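Local coordinates for protein geranyltranstransferase (Stenotrophomonas maltophilia, PDB 7LBJ) that probably catalyses magnesium-dependent elongation of prenyl diphosphates, forming farnesyl diphosphate or a longer isoprenoid chain, at residues Q224-D227 with D228-V232; T253-L257 with L258-G262; F67-P71 with E72-A76. All coordinates share one frame; numbering follows the deposited sequence.

Interactions 1 and 2 are neighbours. Their centres lie 10 Å apart, on the same side of the chain's centre. Asp228 OD2 takes a probable hydrogen bond of 2.9 Å from Phe254 N, and Val232 CB packs 3.5 Å from Met260 CE. Residues 235-249, which run between them, are not modelled. Interaction 1 carries the second aspartate-rich sequence of the family, so interaction 2 packs beside a probable magnesium-diphosphate site. Interaction 3 lies on the opposite side of the chain's centre. Its centre is 32 Å from that of interaction 1 and 39 Å from that of interaction 2. It forms the connection between helices 55-65 and 75-92. The nearest atoms of interactions 1 and 3 are about 23 Å apart.

Interaction 1: Q224-D227 with D228-V232; sequences QVRD and DILDV
Arg226 sends its CG trans to the backbone N (chi1 177°), and a bend at chi2 turns the chain along the helix toward Leu230. Leu230 takes the other course: its CG stands opposite the carbonyl carbon (chi1 -70°). Its CD2 thereby lies over the centre of one face of the Arg226 guanidinium, 3.6 Å from Arg226 CZ. This is apolar contact with a flat charged group. The polar end of Arg226 is engaged elsewhere, since NH2 makes a hydrogen bond to the carbonyl O of Arg298. Ile229 CG2 meets the same guanidinium obliquely, 4.0 Å from Arg226 NH1.

On another side of the helix, the bent Gln224 chain brings NE2 to Asp228 OD1 at 3.2 Å. This hydrogen bond is weak and far from straight, and the amide and carboxylate planes are 79° apart. Asp228 OD2 has its own partner in Phe254 N, so both carboxylate oxygens are engaged. Between these two sides, Val225 CG1 packs on Ile229 CD1 at 4.0 Å.

The backbone is regular alpha helix. Asp228 N bonds to Gln224 O at 3.0 Å, and Leu230 N bonds to Arg226 O at 2.9 Å. The next bond in the series runs from Asp231 N to Asp227 O.

The sequence DDILD of residues 227-231 matches the second aspartate-rich motif of polyprenyl synthases. By analogy with relatives, the motif probably helps hold magnesium and a diphosphate. One turn of helix separates Asp227 from Asp231. Asp227 OD1 also forms a salt bridge to Arg298 NH2 near the C-terminus.

The segment lies near the end of helix 206-233. Helix 260-277 packs against Val225, Arg226 and Val232, while helix 254-258 meets Val225, Asp228 and Val232.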
loop_
_atom_site.group_PDB
_atom_site.type_symbol
_atom_site.label_atom_id
_atom_site.label_comp_id
_atom_site.label_asym_id
_atom_site.label_seq_id
_atom_site.Cartn_x
_atom_site.Cartn_y
_atom_site.Cartn_z
ATOM N N GLN A 224 20.426 3.097 13.619
ATOM C CA GLN A 224 20.323 1.721 14.087
ATOM C C GLN A 224 21.516 1.308 14.950
ATOM O O GLN A 224 21.344 0.583 15.933
ATOM C CB GLN A 224 20.179 0.779 12.890
ATOM C CG GLN A 224 19.995 -0.663 13.299
ATOM C CD GLN A 224 18.713 -0.876 14.082
ATOM O OE1 GLN A 224 17.685 -0.283 13.761
ATOM N NE2 GLN A 224 18.773 -1.708 15.132
ATOM N N VAL A 225 22.733 1.726 14.589
ATOM C CA VAL A 225 23.889 1.457 15.454
ATOM C C VAL A 225 23.669 2.073 16.835
ATOM O O VAL A 225 23.899 1.430 17.869
ATOM C CB VAL A 225 25.180 1.977 14.796
ATOM C CG1 VAL A 225 26.381 1.800 15.728
ATOM C CG2 VAL A 225 25.431 1.250 13.461
ATOM N N ARG A 226 23.206 3.331 16.872
ATOM C CA ARG A 226 22.909 3.981 18.153
ATOM C C ARG A 226 21.882 3.189 18.948
ATOM O O ARG A 226 22.029 3.008 20.167
ATOM C CB ARG A 226 22.402 5.412 17.914
ATOM C CG ARG A 226 21.980 6.171 19.192
ATOM C CD ARG A 226 23.083 6.110 20.239
ATOM N NE ARG A 226 22.858 6.986 21.385
ATOM C CZ ARG A 226 23.634 7.022 22.464
ATOM N NH1 ARG A 226 24.686 6.219 22.588
ATOM N NH2 ARG A 226 23.352 7.881 23.440
ATOM N N ASP A 227 20.818 2.737 18.278
ATOM C CA ASP A 227 19.785 1.947 18.945
ATOM C C ASP A 227 20.384 0.700 19.576
ATOM O O ASP A 227 20.094 0.374 20.734
ATOM C CB ASP A 227 18.687 1.566 17.948
ATOM C CG ASP A 227 17.560 2.603 17.869
ATOM O OD1 ASP A 227 17.699 3.700 18.450
ATOM O OD2 ASP A 227 16.534 2.315 17.216
ATOM N N ASP A 228 21.236 -0.005 18.823
ATOM C CA ASP A 228 21.897 -1.195 19.350
ATOM C C ASP A 228 22.722 -0.872 20.583
ATOM O O ASP A 228 22.690 -1.614 21.574
ATOM C CB ASP A 228 22.797 -1.818 18.284
ATOM C CG ASP A 228 22.039 -2.676 17.309
ATOM O OD1 ASP A 228 20.786 -2.683 17.363
ATOM O OD2 ASP A 228 22.699 -3.353 16.495
ATOM N N ILE A 229 23.481 0.224 20.535
ATOM C CA ILE A 229 24.289 0.608 21.689
ATOM C C ILE A 229 23.399 0.893 22.891
ATOM O O ILE A 229 23.695 0.468 24.019
ATOM C CB ILE A 229 25.188 1.810 21.337
ATOM C CG1 ILE A 229 26.295 1.377 20.373
ATOM C CG2 ILE A 229 25.811 2.403 22.599
ATOM C CD1 ILE A 229 26.961 2.535 19.663
ATOM N N LEU A 230 22.284 1.593 22.668
ATOM C CA LEU A 230 21.380 1.927 23.766
ATOM C C LEU A 230 20.750 0.679 24.370
ATOM O O LEU A 230 20.594 0.589 25.593
ATOM C CB LEU A 230 20.293 2.880 23.278
ATOM C CG LEU A 230 20.760 4.290 22.941
ATOM C CD1 LEU A 230 19.636 5.055 22.261
ATOM C CD2 LEU A 230 21.221 5.005 24.199
ATOM N N ASP A 231 20.367 -0.285 23.523
ATOM C CA ASP A 231 19.799 -1.540 24.012
ATOM C C ASP A 231 20.740 -2.231 24.994
ATOM O O ASP A 231 20.303 -2.728 26.038
ATOM C CB ASP A 231 19.476 -2.463 22.834
ATOM C CG ASP A 231 18.225 -2.045 22.087
ATOM O OD1 ASP A 231 17.452 -1.213 22.611
ATOM O OD2 ASP A 231 18.011 -2.548 20.964
ATOM N N VAL A 232 22.041 -2.256 24.688
ATOM C CA VAL A 232 23.003 -2.844 25.620
ATOM C C VAL A 232 23.142 -1.979 26.866
ATOM O O VAL A 232 23.303 -2.492 27.981
ATOM C CB VAL A 232 24.364 -3.056 24.933
ATOM C CG1 VAL A 232 25.341 -3.716 25.897
ATOM C CG2 VAL A 232 24.207 -3.898 23.678
#

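Interaction 2: T253-L257 with L258-G262; sequences TFPAL and LGMDG
Two backbone hydrogen bonds join Phe254 and Pro255 to the residues that end the short helix 254-258. Leu258 N bonds to Phe254 O at 2.8 Å, with an N-H...O angle of 151°. Gly259 N reaches Pro255 O at the same distance of 2.8 Å, but this bond is strongly bent and weak. At the start of the helix, Thr253 is the N-cap. Its OG1 accepts from Ala256 N at 3.1 Å.

Gly259 has positive phi (82°) and breaks the helical path. It is also the N-cap residue of helix 260-277. One glycine thus forms the corner between two helices in this all-alpha isoprenoid synthase fold.

The remaining contacts are apolar. Met260 is bent at chi2 and chi3, which folds its methyl back along Pro255. The thioether chain follows the proline ring in the same direction, with Met260 CE 3.5 Å from Pro255 CB. Leu258 CD1 sits at the edge of the Phe254 ring, near its plane and 4.3 Å from CD1 of Phe254. Helix 176-201 lies against both of these side chains through Leu176, and Thr180 also meets the Phe254 ring.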
loop_
_atom_site.group_PDB
_atom_site.type_symbol
_atom_site.label_atom_id
_atom_site.label_comp_id
_atom_site.label_asym_id
_atom_site.label_seq_id
_atom_site.Cartn_x
_atom_site.Cartn_y
_atom_site.Cartn_z
ATOM N N THR A 253 23.704 -8.122 16.632
ATOM C CA THR A 253 23.696 -6.673 16.779
ATOM C C THR A 253 25.096 -6.158 16.490
ATOM O O THR A 253 26.075 -6.915 16.511
ATOM C CB THR A 253 23.315 -6.224 18.191
ATOM O OG1 THR A 253 24.367 -6.594 19.097
ATOM C CG2 THR A 253 22.020 -6.879 18.639
ATOM N N PHE A 254 25.195 -4.856 16.269
ATOM C CA PHE A 254 26.520 -4.326 15.986
ATOM C C PHE A 254 27.442 -4.431 17.199
ATOM O O PHE A 254 28.609 -4.796 17.020
ATOM C CB PHE A 254 26.414 -2.894 15.446
ATOM C CG PHE A 254 25.810 -2.832 14.067
ATOM C CD1 PHE A 254 26.551 -3.217 12.959
ATOM C CD2 PHE A 254 24.492 -2.459 13.890
ATOM C CE1 PHE A 254 26.006 -3.197 11.689
ATOM C CE2 PHE A 254 23.930 -2.439 12.616
ATOM C CZ PHE A 254 24.688 -2.800 11.515
ATOM N N PRO A 255 27.000 -4.162 18.437
ATOM C CA PRO A 255 27.932 -4.384 19.561
ATOM C C PRO A 255 28.305 -5.842 19.746
ATOM O O PRO A 255 29.428 -6.127 20.180
ATOM C CB PRO A 255 27.173 -3.847 20.782
ATOM C CG PRO A 255 26.173 -2.877 20.199
ATOM C CD PRO A 255 25.775 -3.472 18.880
ATOM N N ALA A 256 27.408 -6.784 19.442
ATOM C CA ALA A 256 27.776 -8.184 19.633
ATOM C C ALA A 256 28.813 -8.614 18.608
ATOM O O ALA A 256 29.743 -9.361 18.931
ATOM C CB ALA A 256 26.544 -9.085 19.557
ATOM N N LEU A 257 28.685 -8.128 17.375
ATOM C CA LEU A 257 29.577 -8.549 16.299
ATOM C C LEU A 257 30.864 -7.739 16.260
ATOM O O LEU A 257 31.898 -8.250 15.822
ATOM C CB LEU A 257 28.858 -8.435 14.959
ATOM C CG LEU A 257 27.807 -9.498 14.669
ATOM C CD1 LEU A 257 26.873 -9.028 13.560
ATOM C CD2 LEU A 257 28.495 -10.770 14.268
ATOM N N LEU A 258 30.829 -6.483 16.695
ATOM C CA LEU A 258 32.025 -5.652 16.661
ATOM C C LEU A 258 32.661 -5.459 18.026
ATOM O O LEU A 258 33.773 -4.932 18.094
ATOM C CB LEU A 258 31.703 -4.278 16.075
ATOM C CG LEU A 258 31.279 -4.298 14.608
ATOM C CD1 LEU A 258 30.675 -2.946 14.248
ATOM C CD2 LEU A 258 32.466 -4.624 13.737
ATOM N N GLY A 259 31.990 -5.861 19.104
ATOM C CA GLY A 259 32.381 -5.388 20.419
ATOM C C GLY A 259 31.785 -4.015 20.658
ATOM O O GLY A 259 31.459 -3.297 19.704
ATOM N N MET A 260 31.601 -3.639 21.924
ATOM C CA MET A 260 30.952 -2.361 22.207
ATOM C C MET A 260 31.816 -1.194 21.738
ATOM O O MET A 260 31.319 -0.260 21.096
ATOM C CB MET A 260 30.637 -2.253 23.700
ATOM C CG MET A 260 29.990 -0.944 24.098
ATOM S SD MET A 260 28.466 -0.562 23.198
ATOM C CE MET A 260 27.441 -1.903 23.721
ATOM N N ASP A 261 33.117 -1.231 22.050
ATOM C CA ASP A 261 34.035 -0.212 21.541
ATOM C C ASP A 261 33.983 -0.108 20.015
ATOM O O ASP A 261 34.024 0.997 19.452
ATOM C CB ASP A 261 35.455 -0.524 21.999
ATOM C CG ASP A 261 35.688 -0.148 23.450
ATOM O OD1 ASP A 261 34.728 0.287 24.123
ATOM O OD2 ASP A 261 36.833 -0.286 23.911
ATOM N N GLY A 262 33.910 -1.247 19.325
ATOM C CA GLY A 262 33.888 -1.213 17.869
ATOM C C GLY A 262 32.631 -0.562 17.320
ATOM O O GLY A 262 32.684 0.184 16.338
#

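Interaction 3: F67-P71 with E72-A76; sequences FGTQP and ESLDA
Glu72 runs along the ring of Pro71 where two beta turns overlap. Pro71 and Glu72 are the central pair of the turn Gln70-Ser73, and the second turn spans Pro71-Leu74. The turns lead the chain from a Schellman motif at Gly68, which closes the preceding helix 55-65, into helix 75-92.

Glu72 bends at chi2 (87°), and this curls its carboxylate back over the proline. OE1 comes 3.4 Å from Pro71 CD and 3.5 Å from Gln70 CB. Gln70 runs alongside Glu72, and its amide is turned 36° from the carboxylate plane.

Thr69 crosses Leu74 at a slant. Its CG2 methyl does the touching, 3.9 Å from Leu74 CG and 3.6 Å from Ser73 CB. The threonine OG1 faces elsewhere and has a weak hydrogen bond with Gly64 O. Leu74 continues the apolar patch onto Cys201 of helix 176-201.

Asp75 opens helix 75-92. Its OD1 is held by Tyr61 OH and by a salt bridge to Arg21 NE. Arg21 also packs on Pro71 and Glu72, so helix 11-29 lies against this corner.

Backbone bonds fix both turns. Ser73 N bonds to Gln70 O at 3.1 Å. Leu74 N bonds to Pro71 O at 2.8 Å, the nitrogen lying 61° out of the Pro71 carbonyl plane.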
loop_
_atom_site.group_PDB
_atom_site.type_symbol
_atom_site.label_atom_id
_atom_site.label_comp_id
_atom_site.label_asym_id
_atom_site.label_seq_id
_atom_site.Cartn_x
_atom_site.Cartn_y
_atom_site.Cartn_z
ATOM N N PHE A 67 16.402 24.086 0.220
ATOM C CA PHE A 67 16.093 24.810 -1.000
ATOM C C PHE A 67 15.132 25.958 -0.762
ATOM O O PHE A 67 14.697 26.593 -1.727
ATOM C CB PHE A 67 15.511 23.840 -2.024
ATOM C CG PHE A 67 16.356 22.618 -2.213
ATOM C CD1 PHE A 67 17.402 22.628 -3.122
ATOM C CD2 PHE A 67 16.141 21.481 -1.451
ATOM C CE1 PHE A 67 18.199 21.528 -3.289
ATOM C CE2 PHE A 67 16.953 20.366 -1.613
ATOM C CZ PHE A 67 17.973 20.395 -2.524
ATOM N N GLY A 68 14.787 26.232 0.492
ATOM C CA GLY A 68 13.849 27.298 0.784
ATOM C C GLY A 68 12.410 26.947 0.502
ATOM O O GLY A 68 11.575 27.848 0.385
ATOM N N THR A 69 12.094 25.663 0.398
ATOM C CA THR A 69 10.762 25.229 0.015
ATOM C C THR A 69 9.772 25.465 1.145
ATOM O O THR A 69 10.066 25.213 2.314
ATOM C CB THR A 69 10.800 23.753 -0.353
ATOM O OG1 THR A 69 11.723 23.600 -1.430
ATOM C CG2 THR A 69 9.425 23.249 -0.785
ATOM N N GLN A 70 8.604 25.933 0.788
ATOM C CA GLN A 70 7.576 26.187 1.778
ATOM C C GLN A 70 6.960 24.872 2.261
ATOM O O GLN A 70 6.899 23.887 1.515
ATOM C CB GLN A 70 6.503 27.097 1.197
ATOM C CG GLN A 70 6.852 28.584 1.251
ATOM C CD GLN A 70 6.784 29.151 2.663
ATOM O OE1 GLN A 70 7.809 29.293 3.344
ATOM N NE2 GLN A 70 5.568 29.473 3.114
ATOM N N PRO A 71 6.518 24.829 3.522
ATOM C CA PRO A 71 6.040 23.558 4.079
ATOM C C PRO A 71 4.812 23.030 3.363
ATOM O O PRO A 71 4.612 21.807 3.313
ATOM C CB PRO A 71 5.746 23.915 5.545
ATOM C CG PRO A 71 5.376 25.375 5.491
ATOM C CD PRO A 71 6.274 25.964 4.435
ATOM N N GLU A 72 4.007 23.914 2.774
ATOM C CA GLU A 72 2.809 23.471 2.067
ATOM C C GLU A 72 3.150 22.553 0.906
ATOM O O GLU A 72 2.344 21.684 0.546
ATOM C CB GLU A 72 2.010 24.668 1.552
ATOM C CG GLU A 72 1.339 25.476 2.641
ATOM C CD GLU A 72 2.248 26.550 3.204
ATOM O OE1 GLU A 72 3.405 26.661 2.741
ATOM O OE2 GLU A 72 1.796 27.294 4.107
ATOM N N SER A 73 4.329 22.738 0.303
ATOM C CA SER A 73 4.806 21.885 -0.782
ATOM C C SER A 73 5.334 20.557 -0.284
ATOM O O SER A 73 5.646 19.687 -1.103
ATOM C CB SER A 73 5.936 22.567 -1.558
ATOM O OG SER A 73 5.494 23.717 -2.252
ATOM N N LEU A 74 5.483 20.403 1.027
ATOM C CA LEU A 74 6.124 19.241 1.606
ATOM C C LEU A 74 5.183 18.378 2.431
ATOM O O LEU A 74 5.548 17.241 2.755
ATOM C CB LEU A 74 7.313 19.707 2.478
ATOM C CG LEU A 74 8.433 20.403 1.679
ATOM C CD1 LEU A 74 9.305 21.260 2.573
ATOM C CD2 LEU A 74 9.314 19.357 0.946
ATOM N N ASP A 75 3.994 18.890 2.783
ATOM C CA ASP A 75 3.118 18.215 3.742
ATOM C C ASP A 75 2.743 16.807 3.285
ATOM O O ASP A 75 2.763 15.865 4.087
ATOM C CB ASP A 75 1.840 19.031 3.984
ATOM C CG ASP A 75 2.077 20.306 4.803
ATOM O OD1 ASP A 75 2.957 20.326 5.693
ATOM O OD2 ASP A 75 1.358 21.303 4.560
ATOM N N ALA A 76 2.350 16.645 2.012
ATOM C CA ALA A 76 1.954 15.316 1.543
ATOM C C ALA A 76 3.120 14.344 1.619
ATOM O O ALA A 76 2.960 13.191 2.044
ATOM C CB ALA A 76 1.416 15.374 0.104
#